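Local structure of guanylate kinase (Coxiella burnetii, 3TR0) at the guanosine-5'-monophosphate site. The protein catalyses the ATP-dependent phosphorylation of GMP to GDP, a step in guanine nucleotide recycling. Numbering follows the deposited sequence.

The guanosine-5'-monophosphate site. Residues 16, 20, 39, 43, 55, 74, 76, 78, 83-85, 103-105, 108, 150. With 5GP (guanosine-5'-monophosphate), chain B.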
loop_
_atom_site.group_PDB
_atom_site.type_symbol
_atom_site.label_atom_id
_atom_site.label_comp_id
_atom_site.label_asym_id
_atom_site.label_seq_id
_atom_site.Cartn_x
_atom_site.Cartn_y
_atom_site.Cartn_z
ATOM N N SER A 16 -23.012 -3.311 -8.964
ATOM C CA SER A 16 -23.827 -4.348 -8.346
ATOM C C SER A 16 -23.527 -5.687 -9.009
ATOM O O SER A 16 -23.385 -5.766 -10.229
ATOM C CB SER A 16 -25.319 -4.009 -8.460
ATOM O OG SER A 16 -25.626 -2.825 -7.743
ATOM N N LYS A 20 -18.889 -7.528 -3.937
ATOM C CA LYS A 20 -18.249 -6.619 -2.999
ATOM C C LYS A 20 -18.663 -6.872 -1.549
ATOM O O LYS A 20 -17.818 -6.950 -0.666
ATOM C CB LYS A 20 -18.557 -5.175 -3.381
ATOM C CG LYS A 20 -18.091 -4.156 -2.366
ATOM C CD LYS A 20 -18.934 -2.906 -2.470
ATOM C CE LYS A 20 -20.393 -3.233 -2.208
ATOM N NZ LYS A 20 -21.296 -2.113 -2.578
ATOM N N SER A 39 -24.902 1.352 6.529
ATOM C CA SER A 39 -25.573 2.506 5.940
ATOM C C SER A 39 -27.062 2.561 6.246
ATOM O O SER A 39 -27.685 1.549 6.569
ATOM C CB SER A 39 -25.389 2.503 4.417
ATOM O OG SER A 39 -24.012 2.598 4.073
ATOM N N ARG A 43 -34.087 2.104 0.297
ATOM C CA ARG A 43 -34.305 0.939 -0.547
ATOM C C ARG A 43 -35.109 -0.087 0.244
ATOM O O ARG A 43 -34.763 -0.413 1.376
ATOM C CB ARG A 43 -32.963 0.358 -1.009
ATOM C CG ARG A 43 -33.077 -0.652 -2.144
ATOM C CD ARG A 43 -33.095 -2.071 -1.615
ATOM N NE ARG A 43 -31.756 -2.535 -1.279
ATOM C CZ ARG A 43 -31.497 -3.493 -0.396
ATOM N NH1 ARG A 43 -32.490 -4.079 0.256
ATOM N NH2 ARG A 43 -30.245 -3.859 -0.164
ATOM N N TYR A 55 -28.455 -3.165 6.471
ATOM C CA TYR A 55 -28.649 -1.724 6.481
ATOM C C TYR A 55 -29.488 -1.358 7.684
ATOM O O TYR A 55 -30.065 -2.227 8.340
ATOM C CB TYR A 55 -29.424 -1.267 5.244
ATOM C CG TYR A 55 -28.659 -1.276 3.939
ATOM C CD1 TYR A 55 -27.857 -0.201 3.573
ATOM C CD2 TYR A 55 -28.771 -2.339 3.058
ATOM C CE1 TYR A 55 -27.167 -0.199 2.369
ATOM C CE2 TYR A 55 -28.089 -2.347 1.856
ATOM C CZ TYR A 55 -27.288 -1.276 1.517
ATOM O OH TYR A 55 -26.610 -1.285 0.321
ATOM N N GLU A 74 -22.068 11.473 4.297
ATOM C CA GLU A 74 -22.099 11.251 2.871
ATOM C C GLU A 74 -23.476 10.696 2.528
ATOM O O GLU A 74 -24.015 9.880 3.276
ATOM C CB GLU A 74 -21.006 10.232 2.530
ATOM C CG GLU A 74 -21.056 9.641 1.155
ATOM C CD GLU A 74 -22.163 8.623 0.983
ATOM O OE1 GLU A 74 -22.315 7.709 1.834
ATOM O OE2 GLU A 74 -22.883 8.751 -0.019
ATOM N N ALA A 76 -26.231 9.797 -1.156
ATOM C CA ALA A 76 -26.417 9.809 -2.598
ATOM C C ALA A 76 -27.720 9.136 -2.981
ATOM O O ALA A 76 -28.318 8.410 -2.184
ATOM C CB ALA A 76 -25.248 9.117 -3.294
ATOM N N ILE A 78 -29.373 6.496 -5.674
ATOM C CA ILE A 78 -28.998 5.409 -6.570
ATOM C C ILE A 78 -30.229 4.598 -6.954
ATOM O O ILE A 78 -30.941 4.082 -6.090
ATOM C CB ILE A 78 -27.965 4.484 -5.915
ATOM C CG1 ILE A 78 -26.742 5.293 -5.476
ATOM C CG2 ILE A 78 -27.555 3.377 -6.876
ATOM C CD1 ILE A 78 -25.869 4.583 -4.483
ATOM N N TYR A 83 -29.275 6.371 -0.047
ATOM C CA TYR A 83 -28.310 5.693 0.807
ATOM C C TYR A 83 -27.388 6.732 1.445
ATOM O O TYR A 83 -27.007 7.714 0.806
ATOM C CB TYR A 83 -27.442 4.742 -0.020
ATOM C CG TYR A 83 -28.191 3.703 -0.823
ATOM C CD1 TYR A 83 -28.189 2.370 -0.437
ATOM C CD2 TYR A 83 -28.872 4.047 -1.983
ATOM C CE1 TYR A 83 -28.856 1.411 -1.172
ATOM C CE2 TYR A 83 -29.546 3.098 -2.724
ATOM C CZ TYR A 83 -29.533 1.781 -2.314
ATOM O OH TYR A 83 -30.199 0.827 -3.048
ATOM N N GLY A 84 -27.001 6.508 2.695
ATOM C CA GLY A 84 -26.103 7.433 3.357
ATOM C C GLY A 84 -25.296 6.824 4.483
ATOM O O GLY A 84 -25.676 5.802 5.054
ATOM N N THR A 85 -24.174 7.464 4.798
ATOM C CA THR A 85 -23.311 7.040 5.890
ATOM C C THR A 85 -23.524 7.945 7.095
ATOM O O THR A 85 -23.197 9.131 7.053
ATOM C CB THR A 85 -21.821 7.110 5.488
ATOM O OG1 THR A 85 -21.574 6.209 4.403
ATOM C CG2 THR A 85 -20.930 6.731 6.660
ATOM N N GLU A 103 -18.706 0.973 2.254
ATOM C CA GLU A 103 -19.173 0.366 1.016
ATOM C C GLU A 103 -20.158 1.327 0.386
ATOM O O GLU A 103 -21.353 1.268 0.672
ATOM C CB GLU A 103 -19.871 -0.960 1.297
ATOM C CG GLU A 103 -19.005 -2.009 1.952
ATOM C CD GLU A 103 -19.782 -3.277 2.260
ATOM O OE1 GLU A 103 -20.681 -3.228 3.127
ATOM O OE2 GLU A 103 -19.504 -4.316 1.627
ATOM N N ILE A 104 -19.653 2.229 -0.446
ATOM C CA ILE A 104 -20.470 3.298 -1.003
ATOM C C ILE A 104 -20.207 3.449 -2.494
ATOM O O ILE A 104 -19.212 2.938 -2.999
ATOM C CB ILE A 104 -20.201 4.636 -0.292
ATOM C CG1 ILE A 104 -18.722 5.012 -0.395
ATOM C CG2 ILE A 104 -20.614 4.555 1.177
ATOM C CD1 ILE A 104 -18.369 6.315 0.300
ATOM N N ASP A 105 -21.100 4.140 -3.200
ATOM C CA ASP A 105 -20.965 4.272 -4.648
ATOM C C ASP A 105 -19.990 5.382 -5.004
ATOM O O ASP A 105 -19.388 5.994 -4.120
ATOM C CB ASP A 105 -22.322 4.505 -5.328
ATOM C CG ASP A 105 -22.766 5.955 -5.283
ATOM O OD1 ASP A 105 -22.485 6.634 -4.282
ATOM O OD2 ASP A 105 -23.404 6.418 -6.255
ATOM N N GLY A 108 -20.742 8.870 -3.462
ATOM C CA GLY A 108 -20.351 8.942 -2.067
ATOM C C GLY A 108 -18.844 9.048 -1.919
ATOM O O GLY A 108 -18.342 9.780 -1.062
ATOM N N ARG A 150 -30.063 -2.406 -14.152
ATOM C CA ARG A 150 -28.970 -2.487 -13.191
ATOM C C ARG A 150 -27.626 -2.662 -13.889
ATOM O O ARG A 150 -26.613 -2.125 -13.442
ATOM C CB ARG A 150 -29.201 -3.628 -12.201
ATOM C CG ARG A 150 -30.489 -3.505 -11.406
ATOM C CD ARG A 150 -30.604 -4.611 -10.371
ATOM N NE ARG A 150 -29.587 -4.490 -9.330
ATOM C CZ ARG A 150 -29.390 -5.389 -8.370
ATOM N NH1 ARG A 150 -30.139 -6.482 -8.319
ATOM N NH2 ARG A 150 -28.443 -5.196 -7.463
HETATM P P 5GP B . -28.022 -2.311 -2.751
HETATM O O1P 5GP B . -27.818 -3.037 -1.444
HETATM O O2P 5GP B . -29.338 -1.615 -2.980
HETATM O O3P 5GP B . -27.739 -3.272 -3.882
HETATM O "O5'" 5GP B . -26.830 -1.281 -2.972
HETATM C "C5'" 5GP B . -26.896 -0.295 -3.987
HETATM C "C4'" 5GP B . -25.606 0.475 -4.082
HETATM O "O4'" 5GP B . -25.698 1.671 -3.282
HETATM C "C3'" 5GP B . -24.377 -0.230 -3.531
HETATM O "O3'" 5GP B . -23.821 -1.161 -4.442
HETATM C "C2'" 5GP B . -23.438 0.922 -3.192
HETATM O "O2'" 5GP B . -22.703 1.317 -4.341
HETATM C "C1'" 5GP B . -24.418 2.049 -2.843
HETATM N N9 5GP B . -24.476 2.320 -1.395
HETATM C C8 5GP B . -24.832 1.510 -0.390
HETATM N N7 5GP B . -24.752 2.207 0.772
HETATM C C5 5GP B . -24.341 3.462 0.471
HETATM C C6 5GP B . -24.075 4.611 1.207
HETATM O O6 5GP B . -24.202 4.623 2.456
HETATM N N1 5GP B . -23.678 5.717 0.566
HETATM C C2 5GP B . -23.527 5.741 -0.766
HETATM N N2 5GP B . -23.123 6.866 -1.402
HETATM N N3 5GP B . -23.774 4.644 -1.503
HETATM C C4 5GP B . -24.184 3.511 -0.898
HETATM O O HOH W 1 -21.536 -3.335 -5.157
#
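The GMP-binding site of guanylate kinase, here occupied by its substrate guanosine-5'-monophosphate (5GP), illustrates how a nucleotide can be clamped at base and phosphate while its O3' edge and the O3P side are held more lightly. The tight end is the guanine. Tyr83, on strand 81-86, lays its CB over one face of the purine, 3.5 Å from the centroid of the six-membered 5GP ring, and Ile104 presses CG2 onto the opposite face. That methyl lies anti to the carbonyl carbon, while CG1 takes the crowded position between backbone N and carbonyl carbon (chi1 58°).

Around the rim, polar groups read the base. The carboxylate of Glu74, whose chain bends at chi2 (-74°), faces the N1/N2 edge; OE1 accepts from 5GP N1 at 2.7 Å through its syn lone pair. The anti lone pair of the same oxygen takes the hydroxyl OG1 of Thr85, a second-shell contact that steadies the carboxylate. Asp105 OD1 receives the exocyclic amine 5GP N2 at 3.0 Å and also the backbone N of Gly108, each out of the carboxylate plane and from opposite faces. Ser39 OG donates to the carbonyl 5GP O6 at 2.6 Å, a pattern that fits selection of guanine.

At the other end, Arg43 lies side-on to the phosphate, with P, O1P and O2P close to the guanidinium plane: NE donates to O2P, and NH2 forms a salt bridge to 5GP O1P at 2.9 Å that probably offsets its charge. Tyrosine hydroxyls add hydrogen bonds, Tyr55 OH to O1P and Tyr83 OH to O2P. The Tyr83 ring thus runs alongside the nucleotide from base to phosphate, with the ribose O4' over its centre, and Ile78 CD1 packs against the O4'/C1' edge.

On the looser side, poorly ordered Arg150 of helix 147-158 points NH2 towards 5GP O3P, 4.1 Å away. Ser16 and Lys20 belong to the P-loop, the ATP-binding motif, and border O3'. Lys20 NZ bonds weakly to this ribose hydroxyl and also reaches it through a water, 2.9 Å from NZ.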